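Glucose/sorbosone dehydrogenases (Escherichia coli K12, PDB 2G8S) belongs to a family of beta-propeller proteins built largely from four-stranded antiparallel sheets, and carries a bound calcium ion in the model. Local coordinates at residues A203-P206 with L211-N214; G254-V257 with E261-V264; K290-A295 with K299-M304; V303-V306 with V311-D314. One frame throughout, in Å; residues are numbered along the deposited sequence.

Interaction 1: A203-P206 with L211-N214; sequences AMNP and LWLN
Ala203 and Trp212 form a hydrogen-bonded antiparallel pair in a buried hairpin, where strand 198-205 turns into strand 210-216 at the start of a four-stranded sheet. Their backbones are joined twice: Ala203 N donates to Trp212 O at 3.0 Å, and Trp212 N donates back to Ala203 O at 2.9 Å. One residue further on, Met204 and Leu211 make a non-hydrogen-bonded pair on the opposite face. Met204 is a selenomethionine whose chain folds back at chi2 and chi3, so that its SE meets Leu211 CD1 at 3.9 Å; a flexible, unbranched apolar chain suits this curled path.

Beyond the last bridge the contact becomes one of side chains. Asn205 has CG anti to the backbone N (chi1 177°) and runs alongside Trp212, pointing the same way. Its CB sits over the five-membered ring, 4.0 Å from the centroid, a CH-pi contact made over the face. ND2 passes above the same ring system toward its rim, reaching CZ2 of Trp212 at 3.4 Å, while the amide plane is turned 57° from that of the indole. The other end of the amide works on its own segment's continuation, since OD1 accepts from Trp207 N and Ser208 N. Asparagine thus covers an aromatic surface and organises the turn with one short side chain, and the broad indole also meets Phe278 edge-to-face. The arrangement is an Asx turn at Asn205 opening the connection of a beta hairpin within a propeller sheet.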
ATOM      1  N   ALA A 203       0.050  -2.998  -6.440  1.00  5.93           N
ATOM      2  CA  ALA A 203       1.129  -3.030  -7.440  1.00  5.78           C
ATOM      3  C   ALA A 203       0.571  -3.245  -8.832  1.00  6.14           C
ATOM      4  O   ALA A 203      -0.497  -3.837  -8.995  1.00  6.21           O
ATOM      5  CB  ALA A 203       2.122  -4.133  -7.100  1.00  5.81           C
HETATM    6  N   MSE A 204       1.304  -2.763  -9.829  1.00  6.34           N
HETATM    7  CA  MSE A 204       0.957  -3.042 -11.227  1.00  6.67           C
HETATM    8  C   MSE A 204       1.422  -4.447 -11.592  1.00  6.96           C
HETATM    9  O   MSE A 204       2.603  -4.775 -11.458  1.00  7.07           O
HETATM   10  CB  MSE A 204       1.605  -2.019 -12.175  1.00  7.17           C
HETATM   11  CG  MSE A 204       1.112  -0.584 -12.003  1.00  9.49           C
HETATM   12 SE   MSE A 204      -0.786  -0.355 -12.282  0.65 11.31          SE
HETATM   13  CE  MSE A 204      -0.850  -0.778 -14.178  1.00 13.02           C
ATOM     14  N   ASN A 205       0.486  -5.267 -12.059  1.00  6.90           N
ATOM     15  CA  ASN A 205       0.818  -6.577 -12.594  1.00  6.69           C
ATOM     16  C   ASN A 205       1.532  -6.347 -13.928  1.00  7.48           C
ATOM     17  O   ASN A 205       0.941  -5.772 -14.843  1.00  7.66           O
ATOM     18  CB  ASN A 205      -0.456  -7.410 -12.755  1.00  6.72           C
ATOM     19  CG  ASN A 205      -0.202  -8.776 -13.376  1.00  6.17           C
ATOM     20  OD1 ASN A 205       0.596  -8.917 -14.303  1.00  7.46           O
ATOM     21  ND2 ASN A 205      -0.894  -9.789 -12.874  1.00  7.00           N
ATOM     22  N   PRO A 206       2.803  -6.783 -14.035  1.00  8.04           N
ATOM     23  CA  PRO A 206       3.584  -6.509 -15.246  1.00  8.45           C
ATOM     24  C   PRO A 206       3.200  -7.365 -16.460  1.00  9.14           C
ATOM     25  O   PRO A 206       3.672  -7.095 -17.572  1.00 10.97           O
ATOM     26  CB  PRO A 206       5.017  -6.823 -14.802  1.00  8.88           C
ATOM     27  CG  PRO A 206       4.851  -7.912 -13.807  1.00  8.10           C
ATOM     28  CD  PRO A 206       3.601  -7.529 -13.038  1.00  7.91           C
ATOM     29  N   LEU A 211      -3.675  -2.830 -12.365  1.00  7.23           N
ATOM     30  CA  LEU A 211      -3.502  -2.675 -10.923  1.00  7.01           C
ATOM     31  C   LEU A 211      -4.110  -3.848 -10.165  1.00  6.63           C
ATOM     32  O   LEU A 211      -5.236  -4.253 -10.438  1.00  6.73           O
ATOM     33  CB  LEU A 211      -4.179  -1.381 -10.463  1.00  7.70           C
ATOM     34  CG  LEU A 211      -3.952  -0.984  -9.010  1.00  9.00           C
ATOM     35  CD1 LEU A 211      -2.542  -0.459  -8.818  1.00 10.14           C
ATOM     36  CD2 LEU A 211      -4.970   0.065  -8.616  1.00 10.15           C
ATOM     37  N   TRP A 212      -3.350  -4.391  -9.215  1.00  6.06           N
ATOM     38  CA  TRP A 212      -3.875  -5.315  -8.204  1.00  5.80           C
ATOM     39  C   TRP A 212      -3.739  -4.688  -6.825  1.00  5.85           C
ATOM     40  O   TRP A 212      -2.786  -3.948  -6.561  1.00  5.32           O
ATOM     41  CB  TRP A 212      -3.097  -6.634  -8.209  1.00  6.07           C
ATOM     42  CG  TRP A 212      -3.357  -7.545  -9.397  1.00  6.51           C
ATOM     43  CD1 TRP A 212      -3.670  -7.179 -10.678  1.00  6.61           C
ATOM     44  CD2 TRP A 212      -3.260  -8.978  -9.403  1.00  6.41           C
ATOM     45  NE1 TRP A 212      -3.806  -8.307 -11.480  1.00  7.23           N
ATOM     46  CE2 TRP A 212      -3.552  -9.417 -10.721  1.00  6.76           C
ATOM     47  CE3 TRP A 212      -2.958  -9.933  -8.419  1.00  7.36           C
ATOM     48  CZ2 TRP A 212      -3.562 -10.779 -11.077  1.00  6.67           C
ATOM     49  CZ3 TRP A 212      -2.963 -11.286  -8.772  1.00  7.41           C
ATOM     50  CH2 TRP A 212      -3.265 -11.691 -10.089  1.00  7.13           C
ATOM     51  N   LEU A 213      -4.686  -4.976  -5.943  1.00  5.64           N
ATOM     52  CA  LEU A 213      -4.564  -4.503  -4.574  1.00  6.26           C
ATOM     53  C   LEU A 213      -4.931  -5.583  -3.592  1.00  5.68           C
ATOM     54  O   LEU A 213      -5.594  -6.568  -3.954  1.00  5.95           O
ATOM     55  CB  LEU A 213      -5.407  -3.253  -4.332  1.00  7.41           C
ATOM     56  CG  LEU A 213      -6.926  -3.236  -4.313  1.00  7.92           C
ATOM     57  CD1 LEU A 213      -7.534  -3.877  -3.055  1.00  8.52           C
ATOM     58  CD2 LEU A 213      -7.379  -1.778  -4.390  1.00  8.33           C
ATOM     59  N   ASN A 214      -4.503  -5.392  -2.350  1.00  5.04           N
ATOM     60  CA  ASN A 214      -4.959  -6.269  -1.286  1.00  4.87           C
ATOM     61  C   ASN A 214      -5.542  -5.472  -0.132  1.00  5.31           C
ATOM     62  O   ASN A 214      -5.370  -4.245  -0.044  1.00  5.38           O
ATOM     63  CB  ASN A 214      -3.862  -7.264  -0.837  1.00  4.96           C
ATOM     64  CG  ASN A 214      -2.749  -6.609  -0.036  1.00  4.53           C
ATOM     65  OD1 ASN A 214      -2.983  -5.714   0.784  1.00  6.08           O
ATOM     66  ND2 ASN A 214      -1.535  -7.094  -0.232  1.00  5.57           N
TER

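Interaction 2: G254-V257 with E261-V264; sequences GEIV and EQPV
Gln262 reaches across to the backbone of Glu255 and Ile256, and its amide is the closely fitted part of a contact that is otherwise open. Both segments lie in the long surface loop between strands 222-225 and 265-267, with the Gln262 side chain about 6 Å from the calcium ion. Bent at chi2 (-66°), the chain brings NE2 to Glu255 O at 3.0 Å; the bond is bent at the hydrogen, with the donor tilted from the carbonyl plane. The same NE2 gives a hydrogen bond to a water at 2.9 Å, and that water also accepts from Val257 N at 3.0 Å, so one nitrogen serves two points of the 254-257 backbone. Ile256 crosses the glutamine at about a right angle, with CG1 3.9 Å from NE2.

Beyond this the fit is slack: the nearest CA atoms, those of Ile256 and Gln262, are 7.2 Å apart, and Glu255 and Ile256 are exposed, both residues touching a crystal neighbour. Glu261 touches Tyr233 and Pro263 touches Glu223, both residues of the calcium site. Gln262 OE1 accepts from Trp240 NE1, a division that favours the modelled orientation; a flipped amide would set its oxygen against the Glu255 carbonyl and its nitrogen against the indole N-H.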
ATOM      1  N   GLY A 254     -23.954 -11.072   2.891  1.00 10.25           N
ATOM      2  CA  GLY A 254     -23.419 -12.394   2.579  1.00  9.61           C
ATOM      3  C   GLY A 254     -21.992 -12.314   2.074  1.00  9.22           C
ATOM      4  O   GLY A 254     -21.368 -11.258   2.133  1.00  9.07           O
ATOM      5  N   GLU A 255     -21.485 -13.446   1.595  1.00  8.82           N
ATOM      6  CA  GLU A 255     -20.147 -13.509   1.008  1.00  8.53           C
ATOM      7  C   GLU A 255     -20.170 -13.054  -0.453  1.00  8.77           C
ATOM      8  O   GLU A 255     -19.267 -12.363  -0.930  1.00  8.70           O
ATOM      9  CB  GLU A 255     -19.608 -14.944   1.086  1.00  8.71           C
ATOM     10  CG  GLU A 255     -19.482 -15.487   2.505  1.00  7.64           C
ATOM     11  CD  GLU A 255     -20.728 -16.210   3.025  1.00  9.25           C
ATOM     12  OE1 GLU A 255     -21.811 -16.112   2.405  1.00 10.13           O
ATOM     13  OE2 GLU A 255     -20.600 -16.887   4.070  1.00 11.44           O
ATOM     14  N   ILE A 256     -21.224 -13.454  -1.157  1.00  8.68           N
ATOM     15  CA  ILE A 256     -21.398 -13.167  -2.572  1.00  9.95           C
ATOM     16  C   ILE A 256     -22.693 -12.376  -2.683  1.00 10.11           C
ATOM     17  O   ILE A 256     -23.748 -12.839  -2.232  1.00 11.08           O
ATOM     18  CB  ILE A 256     -21.447 -14.475  -3.410  1.00 10.18           C
ATOM     19  CG1 ILE A 256     -20.151 -15.274  -3.205  1.00 10.73           C
ATOM     20  CG2 ILE A 256     -21.675 -14.178  -4.901  1.00 11.38           C
ATOM     21  CD1 ILE A 256     -20.134 -16.644  -3.832  1.00 10.69           C
ATOM     22  N   VAL A 257     -22.606 -11.179  -3.255  1.00  9.69           N
ATOM     23  CA  VAL A 257     -23.729 -10.245  -3.235  1.00 10.12           C
ATOM     24  C   VAL A 257     -23.861  -9.609  -4.600  1.00 10.46           C
ATOM     25  O   VAL A 257     -22.912  -9.003  -5.103  1.00 10.23           O
ATOM     26  CB  VAL A 257     -23.525  -9.150  -2.152  1.00  9.95           C
ATOM     27  CG1 VAL A 257     -24.593  -8.055  -2.238  1.00 10.82           C
ATOM     28  CG2 VAL A 257     -23.513  -9.767  -0.756  1.00 10.52           C
ATOM     29  N   GLU A 261     -18.334  -6.947  -6.749  1.00  7.84           N
ATOM     30  CA  GLU A 261     -17.292  -7.729  -7.395  1.00  7.88           C
ATOM     31  C   GLU A 261     -16.541  -8.573  -6.378  1.00  7.49           C
ATOM     32  O   GLU A 261     -16.169  -8.088  -5.295  1.00  7.15           O
ATOM     33  CB  GLU A 261     -16.293  -6.784  -8.061  1.00  7.83           C
ATOM     34  CG  GLU A 261     -16.851  -6.048  -9.256  1.00 11.03           C
ATOM     35  CD  GLU A 261     -17.106  -7.005 -10.404  1.00 15.76           C
ATOM     36  OE1 GLU A 261     -16.132  -7.552 -10.965  1.00 19.27           O
ATOM     37  OE2 GLU A 261     -18.276  -7.229 -10.729  1.00 18.01           O
ATOM     38  N   GLN A 262     -16.284  -9.824  -6.755  1.00  7.23           N
ATOM     39  CA  GLN A 262     -15.523 -10.753  -5.921  1.00  6.81           C
ATOM     40  C   GLN A 262     -14.013 -10.515  -6.012  1.00  6.50           C
ATOM     41  O   GLN A 262     -13.502 -10.041  -7.043  1.00  6.99           O
ATOM     42  CB  GLN A 262     -15.842 -12.198  -6.315  1.00  6.84           C
ATOM     43  CG  GLN A 262     -17.186 -12.693  -5.793  1.00  5.92           C
ATOM     44  CD  GLN A 262     -17.206 -12.785  -4.281  1.00  6.26           C
ATOM     45  OE1 GLN A 262     -16.412 -13.507  -3.685  1.00  6.48           O
ATOM     46  NE2 GLN A 262     -18.095 -12.028  -3.651  1.00  6.52           N
ATOM     47  N   PRO A 263     -13.285 -10.859  -4.933  1.00  6.19           N
ATOM     48  CA  PRO A 263     -11.822 -10.846  -5.006  1.00  6.27           C
ATOM     49  C   PRO A 263     -11.331 -12.026  -5.843  1.00  6.28           C
ATOM     50  O   PRO A 263     -12.080 -12.981  -6.064  1.00  7.37           O
ATOM     51  CB  PRO A 263     -11.408 -11.044  -3.547  1.00  6.36           C
ATOM     52  CG  PRO A 263     -12.535 -11.881  -2.970  1.00  5.93           C
ATOM     53  CD  PRO A 263     -13.775 -11.313  -3.616  1.00  5.97           C
ATOM     54  N   VAL A 264     -10.095 -11.953  -6.321  1.00  5.96           N
ATOM     55  CA  VAL A 264      -9.512 -13.087  -7.009  1.00  6.44           C
ATOM     56  C   VAL A 264      -8.881 -14.079  -6.033  1.00  6.73           C
ATOM     57  O   VAL A 264      -8.558 -15.198  -6.411  1.00  7.86           O
ATOM     58  CB  VAL A 264      -8.506 -12.670  -8.109  1.00  6.09           C
ATOM     59  CG1 VAL A 264      -9.212 -11.824  -9.167  1.00  7.97           C
ATOM     60  CG2 VAL A 264      -7.303 -11.924  -7.523  1.00  6.99           C
TER
HETATM   61  O   HOH W   1     -20.239 -10.688  -5.068  1.00  9.83           O

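Interaction 3: K290-A295 with K299-M304; sequences KLFIGA and KDVIVM
Phe292 and Val303 lie side by side and point the same way from neighbouring strands, and both valine methyls come from the same side of the ring plane, obliquely, at one corner: CG1 and CG2 are each 3.7 Å from Phe292 CE1. Val301 comes from another direction. Its CG1, anti to the backbone N (chi1 168°), meets the ring at its edge and in its plane, and lies 3.9 Å from Phe292 CB. Between these branched side chains the phenyl group is held on two sides, and Trp287 adds an edge-to-face contact. Gly294, paired with Val301, brings no side chain to this face.

The strands are the middle two of a four-stranded antiparallel propeller blade, 273-279, 290-295, 300-307 and 310-317. Alternate hydrogen-bonded pairs, Leu291 with Met304 and Ile293 with Ile302, direct their side chains to the other face. There Ile293 and Ile302 meet CB to CB at 4.3 Å. In the conformer given, one of two, SE of selenomethionine Met304 comes near CD1 of Ile293, a provisional contact. At the turn end Ala295 faces both Lys299 and Asp300, a G1 beta bulge in which Lys299 takes up the positive phi (59°) more often found with glycine. Ala295 N donates to Asp300 O at 2.8 Å, the return bond being weak. The small Ala295 CB lies 3.6 Å from Asp300 OD1, whose carboxylate is engaged by Arg316 and Thr319.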
ATOM      1  N   LYS A 290       5.713 -14.962 -10.069  1.00  5.95           N
ATOM      2  CA  LYS A 290       5.294 -15.028  -8.666  0.90  6.19           C
ATOM      3  C   LYS A 290       4.863 -13.666  -8.140  1.00  5.80           C
ATOM      4  O   LYS A 290       5.247 -12.620  -8.679  1.00  5.71           O
ATOM      5  CB  LYS A 290       6.410 -15.561  -7.768  0.90  6.84           C
ATOM      6  CG  LYS A 290       6.942 -16.934  -8.118  0.90  9.24           C
ATOM      7  CD  LYS A 290       5.919 -18.031  -8.021  0.90 11.55           C
ATOM      8  CE  LYS A 290       6.538 -19.358  -8.449  0.90 12.24           C
ATOM      9  NZ  LYS A 290       5.475 -20.364  -8.599  0.90 13.85           N
ATOM     10  N   LEU A 291       4.066 -13.703  -7.082  1.00  5.62           N
ATOM     11  CA  LEU A 291       3.657 -12.524  -6.347  1.00  5.96           C
ATOM     12  C   LEU A 291       3.985 -12.791  -4.881  1.00  5.62           C
ATOM     13  O   LEU A 291       3.595 -13.830  -4.332  1.00  6.40           O
ATOM     14  CB  LEU A 291       2.154 -12.311  -6.513  1.00  6.03           C
ATOM     15  CG  LEU A 291       1.445 -11.300  -5.611  1.00  6.19           C
ATOM     16  CD1 LEU A 291       2.003  -9.894  -5.821  1.00  6.37           C
ATOM     17  CD2 LEU A 291      -0.054 -11.355  -5.912  1.00  6.93           C
ATOM     18  N   PHE A 292       4.696 -11.856  -4.253  1.00  5.53           N
ATOM     19  CA  PHE A 292       5.127 -11.991  -2.866  1.00  5.90           C
ATOM     20  C   PHE A 292       4.356 -10.987  -2.046  1.00  6.05           C
ATOM     21  O   PHE A 292       4.331  -9.810  -2.396  1.00  6.87           O
ATOM     22  CB  PHE A 292       6.634 -11.722  -2.744  1.00  5.73           C
ATOM     23  CG  PHE A 292       7.476 -12.756  -3.431  1.00  5.32           C
ATOM     24  CD1 PHE A 292       7.939 -13.873  -2.726  1.00  5.67           C
ATOM     25  CD2 PHE A 292       7.788 -12.627  -4.785  1.00  5.93           C
ATOM     26  CE1 PHE A 292       8.698 -14.847  -3.346  1.00  7.22           C
ATOM     27  CE2 PHE A 292       8.562 -13.605  -5.426  1.00  8.21           C
ATOM     28  CZ  PHE A 292       9.016 -14.716  -4.710  1.00  7.23           C
ATOM     29  N   ILE A 293       3.708 -11.461  -0.981  1.00  5.74           N
ATOM     30  CA  ILE A 293       2.844 -10.618  -0.150  1.00  6.35           C
ATOM     31  C   ILE A 293       3.254 -10.696   1.314  1.00  5.87           C
ATOM     32  O   ILE A 293       3.352 -11.785   1.888  1.00  5.59           O
ATOM     33  CB  ILE A 293       1.348 -11.019  -0.279  1.00  6.20           C
ATOM     34  CG1 ILE A 293       0.938 -11.097  -1.755  1.00  7.23           C
ATOM     35  CG2 ILE A 293       0.471 -10.043   0.506  1.00  7.16           C
ATOM     36  CD1 ILE A 293      -0.546 -11.446  -1.977  1.00  8.04           C
ATOM     37  N   GLY A 294       3.505  -9.542   1.925  1.00  5.29           N
ATOM     38  CA  GLY A 294       3.824  -9.529   3.344  1.00  5.06           C
ATOM     39  C   GLY A 294       2.633  -9.952   4.186  1.00  5.23           C
ATOM     40  O   GLY A 294       1.481  -9.751   3.790  1.00  5.39           O
ATOM     41  N   ALA A 295       2.918 -10.535   5.349  1.00  5.46           N
ATOM     42  CA  ALA A 295       1.886 -10.878   6.309  1.00  6.00           C
ATOM     43  C   ALA A 295       2.279 -10.318   7.670  1.00  6.31           C
ATOM     44  O   ALA A 295       3.310 -10.699   8.254  1.00  6.89           O
ATOM     45  CB  ALA A 295       1.684 -12.391   6.359  1.00  6.05           C
ATOM     46  N   LYS A 299       3.458 -13.070  10.273  1.00  8.52           N
ATOM     47  CA  LYS A 299       4.873 -12.758  10.458  0.90  8.81           C
ATOM     48  C   LYS A 299       5.741 -13.493   9.439  1.00  8.18           C
ATOM     49  O   LYS A 299       6.723 -14.152   9.781  1.00  8.50           O
ATOM     50  CB  LYS A 299       5.319 -13.065  11.900  0.90  8.61           C
ATOM     51  CG  LYS A 299       4.551 -12.285  12.972  0.90  9.25           C
ATOM     52  CD  LYS A 299       5.125 -12.493  14.372  0.90 10.63           C
ATOM     53  CE  LYS A 299       4.294 -11.739  15.384  0.90 14.03           C
ATOM     54  NZ  LYS A 299       4.820 -11.902  16.767  0.90 16.12           N
ATOM     55  N   ASP A 300       5.359 -13.377   8.172  1.00  7.67           N
ATOM     56  CA  ASP A 300       6.110 -13.988   7.079  1.00  7.50           C
ATOM     57  C   ASP A 300       5.694 -13.391   5.738  1.00  7.16           C
ATOM     58  O   ASP A 300       4.948 -12.411   5.708  1.00  6.73           O
ATOM     59  CB  ASP A 300       6.037 -15.531   7.107  1.00  8.32           C
ATOM     60  CG  ASP A 300       4.620 -16.098   6.967  1.00  9.01           C
ATOM     61  OD1 ASP A 300       3.693 -15.404   6.495  1.00  9.95           O
ATOM     62  OD2 ASP A 300       4.457 -17.295   7.322  1.00 11.31           O
ATOM     63  N   VAL A 301       6.219 -13.957   4.656  1.00  6.43           N
ATOM     64  CA  VAL A 301       5.875 -13.564   3.293  1.00  6.65           C
ATOM     65  C   VAL A 301       5.172 -14.718   2.585  1.00  6.47           C
ATOM     66  O   VAL A 301       5.616 -15.870   2.636  1.00  7.10           O
ATOM     67  CB  VAL A 301       7.129 -13.099   2.509  1.00  6.66           C
ATOM     68  CG1 VAL A 301       6.833 -12.967   0.998  1.00  7.17           C
ATOM     69  CG2 VAL A 301       7.645 -11.777   3.092  1.00  7.84           C
ATOM     70  N   ILE A 302       4.052 -14.397   1.945  1.00  5.65           N
ATOM     71  CA  ILE A 302       3.302 -15.363   1.169  1.00  6.40           C
ATOM     72  C   ILE A 302       3.844 -15.388  -0.251  1.00  6.19           C
ATOM     73  O   ILE A 302       3.965 -14.340  -0.895  1.00  6.55           O
ATOM     74  CB  ILE A 302       1.805 -15.012   1.143  1.00  6.01           C
ATOM     75  CG1 ILE A 302       1.297 -14.635   2.546  1.00  7.63           C
ATOM     76  CG2 ILE A 302       1.003 -16.183   0.581  1.00  7.05           C
ATOM     77  CD1 ILE A 302      -0.113 -14.054   2.517  1.00  9.11           C
ATOM     78  N   VAL A 303       4.161 -16.587  -0.741  1.00  6.92           N
ATOM     79  CA  VAL A 303       4.648 -16.760  -2.102  1.00  6.88           C
ATOM     80  C   VAL A 303       3.500 -17.319  -2.926  1.00  7.11           C
ATOM     81  O   VAL A 303       2.957 -18.377  -2.592  1.00  6.59           O
ATOM     82  CB  VAL A 303       5.833 -17.737  -2.172  1.00  7.30           C
ATOM     83  CG1 VAL A 303       6.391 -17.774  -3.588  1.00  8.65           C
ATOM     84  CG2 VAL A 303       6.905 -17.319  -1.187  1.00  8.10           C
HETATM   85  N   MSE A 304       3.128 -16.604  -3.987  1.00  7.29           N
HETATM   86  CA  MSE A 304       1.987 -17.021  -4.792  0.60  7.22           C
HETATM   87  C   MSE A 304       2.347 -17.146  -6.255  1.00  7.37           C
HETATM   88  O   MSE A 304       3.213 -16.427  -6.753  1.00  7.04           O
HETATM   89  CB  MSE A 304       0.830 -16.041  -4.620  0.60  7.48           C
HETATM   90  CG  MSE A 304       0.525 -15.734  -3.167  0.60  7.38           C
HETATM   91 SE   MSE A 304      -1.057 -14.742  -2.932  0.39  7.93          SE
HETATM   92  CE  MSE A 304      -2.331 -16.243  -3.118  0.60  8.70           C
TER

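Interaction 4: V303-V306 with V311-D314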
ATOM      1  N   VAL A 303       4.161 -16.587  -0.741  1.00  6.92           N
ATOM      2  CA  VAL A 303       4.648 -16.760  -2.102  1.00  6.88           C
ATOM      3  C   VAL A 303       3.500 -17.319  -2.926  1.00  7.11           C
ATOM      4  O   VAL A 303       2.957 -18.377  -2.592  1.00  6.59           O
ATOM      5  CB  VAL A 303       5.833 -17.737  -2.172  1.00  7.30           C
ATOM      6  CG1 VAL A 303       6.391 -17.774  -3.588  1.00  8.65           C
ATOM      7  CG2 VAL A 303       6.905 -17.319  -1.187  1.00  8.10           C
HETATM    8  N   MSE A 304       3.128 -16.604  -3.987  1.00  7.29           N
HETATM    9  CA  MSE A 304       1.987 -17.021  -4.792  0.60  7.22           C
HETATM   10  C   MSE A 304       2.347 -17.146  -6.255  1.00  7.37           C
HETATM   11  O   MSE A 304       3.213 -16.427  -6.753  1.00  7.04           O
HETATM   12  CB  MSE A 304       0.830 -16.041  -4.620  0.60  7.48           C
HETATM   13  CG  MSE A 304       0.525 -15.734  -3.167  0.60  7.38           C
HETATM   14 SE   MSE A 304      -1.057 -14.742  -2.932  0.39  7.93          SE
HETATM   15  CE  MSE A 304      -2.331 -16.243  -3.118  0.60  8.70           C
ATOM     16  N   SER A 305       1.684 -18.088  -6.929  1.00  7.15           N
ATOM     17  CA  SER A 305       1.846 -18.282  -8.369  1.00  7.86           C
ATOM     18  C   SER A 305       0.801 -17.428  -9.077  1.00  7.67           C
ATOM     19  O   SER A 305      -0.394 -17.524  -8.766  1.00  8.22           O
ATOM     20  CB  SER A 305       1.621 -19.754  -8.734  1.00  8.40           C
ATOM     21  OG  SER A 305       2.713 -20.554  -8.329  1.00 10.55           O
ATOM     22  N   VAL A 306       1.249 -16.582 -10.004  1.00  7.60           N
ATOM     23  CA  VAL A 306       0.340 -15.721 -10.752  1.00  7.89           C
ATOM     24  C   VAL A 306       0.060 -16.376 -12.103  1.00  8.07           C
ATOM     25  O   VAL A 306       0.992 -16.762 -12.812  1.00  8.43           O
ATOM     26  CB  VAL A 306       0.943 -14.316 -10.986  1.00  7.88           C
ATOM     27  CG1 VAL A 306      -0.032 -13.422 -11.781  1.00  9.02           C
ATOM     28  CG2 VAL A 306       1.282 -13.662  -9.657  1.00  8.60           C
ATOM     29  N   VAL A 311      -4.613 -16.532  -9.098  1.00  9.81           N
ATOM     30  CA  VAL A 311      -3.481 -16.623  -8.198  1.00 10.09           C
ATOM     31  C   VAL A 311      -3.697 -17.775  -7.210  1.00  9.85           C
ATOM     32  O   VAL A 311      -4.834 -18.028  -6.774  1.00  9.66           O
ATOM     33  CB  VAL A 311      -3.217 -15.239  -7.526  1.00 11.05           C
ATOM     34  CG1 VAL A 311      -4.358 -14.834  -6.605  1.00 10.78           C
ATOM     35  CG2 VAL A 311      -1.893 -15.190  -6.841  1.00 12.78           C
ATOM     36  N   THR A 312      -2.627 -18.516  -6.922  1.00  8.99           N
ATOM     37  CA  THR A 312      -2.677 -19.611  -5.942  1.00  9.14           C
ATOM     38  C   THR A 312      -1.516 -19.470  -4.966  1.00  8.96           C
ATOM     39  O   THR A 312      -0.493 -18.866  -5.302  1.00  8.83           O
ATOM     40  CB  THR A 312      -2.641 -21.007  -6.607  1.00  9.40           C
ATOM     41  OG1 THR A 312      -1.463 -21.145  -7.400  1.00  9.99           O
ATOM     42  CG2 THR A 312      -3.874 -21.232  -7.479  1.00  9.86           C
ATOM     43  N   GLU A 313      -1.662 -20.031  -3.767  1.00  8.69           N
ATOM     44  CA  GLU A 313      -0.629 -19.888  -2.739  1.00  8.87           C
ATOM     45  C   GLU A 313       0.368 -21.051  -2.803  1.00  8.74           C
ATOM     46  O   GLU A 313      -0.019 -22.209  -2.639  1.00  9.73           O
ATOM     47  CB  GLU A 313      -1.260 -19.769  -1.341  1.00  8.83           C
ATOM     48  CG  GLU A 313      -0.226 -19.553  -0.247  1.00  9.22           C
ATOM     49  CD  GLU A 313      -0.795 -19.080   1.085  1.00 10.66           C
ATOM     50  OE1 GLU A 313      -1.777 -18.297   1.095  1.00 13.29           O
ATOM     51  OE2 GLU A 313      -0.218 -19.450   2.132  1.00 10.54           O
ATOM     52  N   ASP A 314       1.640 -20.741  -3.053  1.00  8.35           N
ATOM     53  CA  ASP A 314       2.688 -21.771  -3.057  1.00  8.48           C
ATOM     54  C   ASP A 314       3.075 -22.163  -1.639  1.00  8.44           C
ATOM     55  O   ASP A 314       3.327 -23.337  -1.348  1.00  9.18           O
ATOM     56  CB  ASP A 314       3.956 -21.264  -3.722  1.00  7.94           C
ATOM     57  CG  ASP A 314       3.797 -20.970  -5.194  1.00  8.90           C
ATOM     58  OD1 ASP A 314       2.703 -21.144  -5.774  1.00  9.88           O
ATOM     59  OD2 ASP A 314       4.822 -20.546  -5.768  1.00 10.67           O
TER
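Ser305 and Asp314 are brought together by matching first torsions: OG of the serine and CG of the aspartate each lie beside their own backbone N (chi1 -74° and -65°), which turns hydroxyl and carboxylate to one another across the strands. Ser305 OG donates to Asp314 OD1 at 2.6 Å, and OD1 accepts with its syn lone pair, on the side of the other carboxylate oxygen. Serine suits the place because its short arm carries the donor directly off the strand, and aspartate is just long enough to meet it.

The backbone holds the pair in position. Ser305 and Thr312 form a hydrogen-bonded antiparallel pair, with Ser305 N to Thr312 O at 2.8 Å and Thr312 N to Ser305 O at 3.1 Å. Asp314 N reaches Val303 O at 2.7 Å. On the opposite face the contact turns apolar. Val311 sets CG2 anti to its backbone N and thereby presents this methyl to Met304 CB at 3.6 Å. Val311 CG2 also lies 3.4 Å from Ser305 O; a branched side chain fills this inner position compactly. Both Met304 and Val311 continue onto Phe265 and Ile224 of the preceding sheet. The hairpin so formed joins the outermost strand, 310-317, to its blade.

In the conformer given, one of two, Lys290 NZ, from the strand on the far side of 300-307, makes a salt bridge to Asp314 OD2 and a hydrogen bond to Ser305 OG. In that conformer the three groups form a polar network over three strands, and the nearby positive charge would probably favour an ionised Asp314.

In the fold
Interactions 3 and 4 share Val303 and Met304 on strand 300-307 and together tie the last three strands of one blade, their centres about 9 Å apart. Interaction 3 is buried and mainly apolar; interaction 4, nearer the blade's outer edge, adds charged and hydroxyl groups. Interaction 1 is another buried hairpin, in the preceding sheet, and it packs against both: Trp212 touches Leu291, Val306 and Val311, and Asn214 touches Ile293. Interaction 2 stands apart at the surface, in the loop joining strands 222-225 and 265-267 of the same sheet as interaction 1, held by one side-chain amide and a water instead of strand pairing; it meets interaction 4 where Val264 touches Val311.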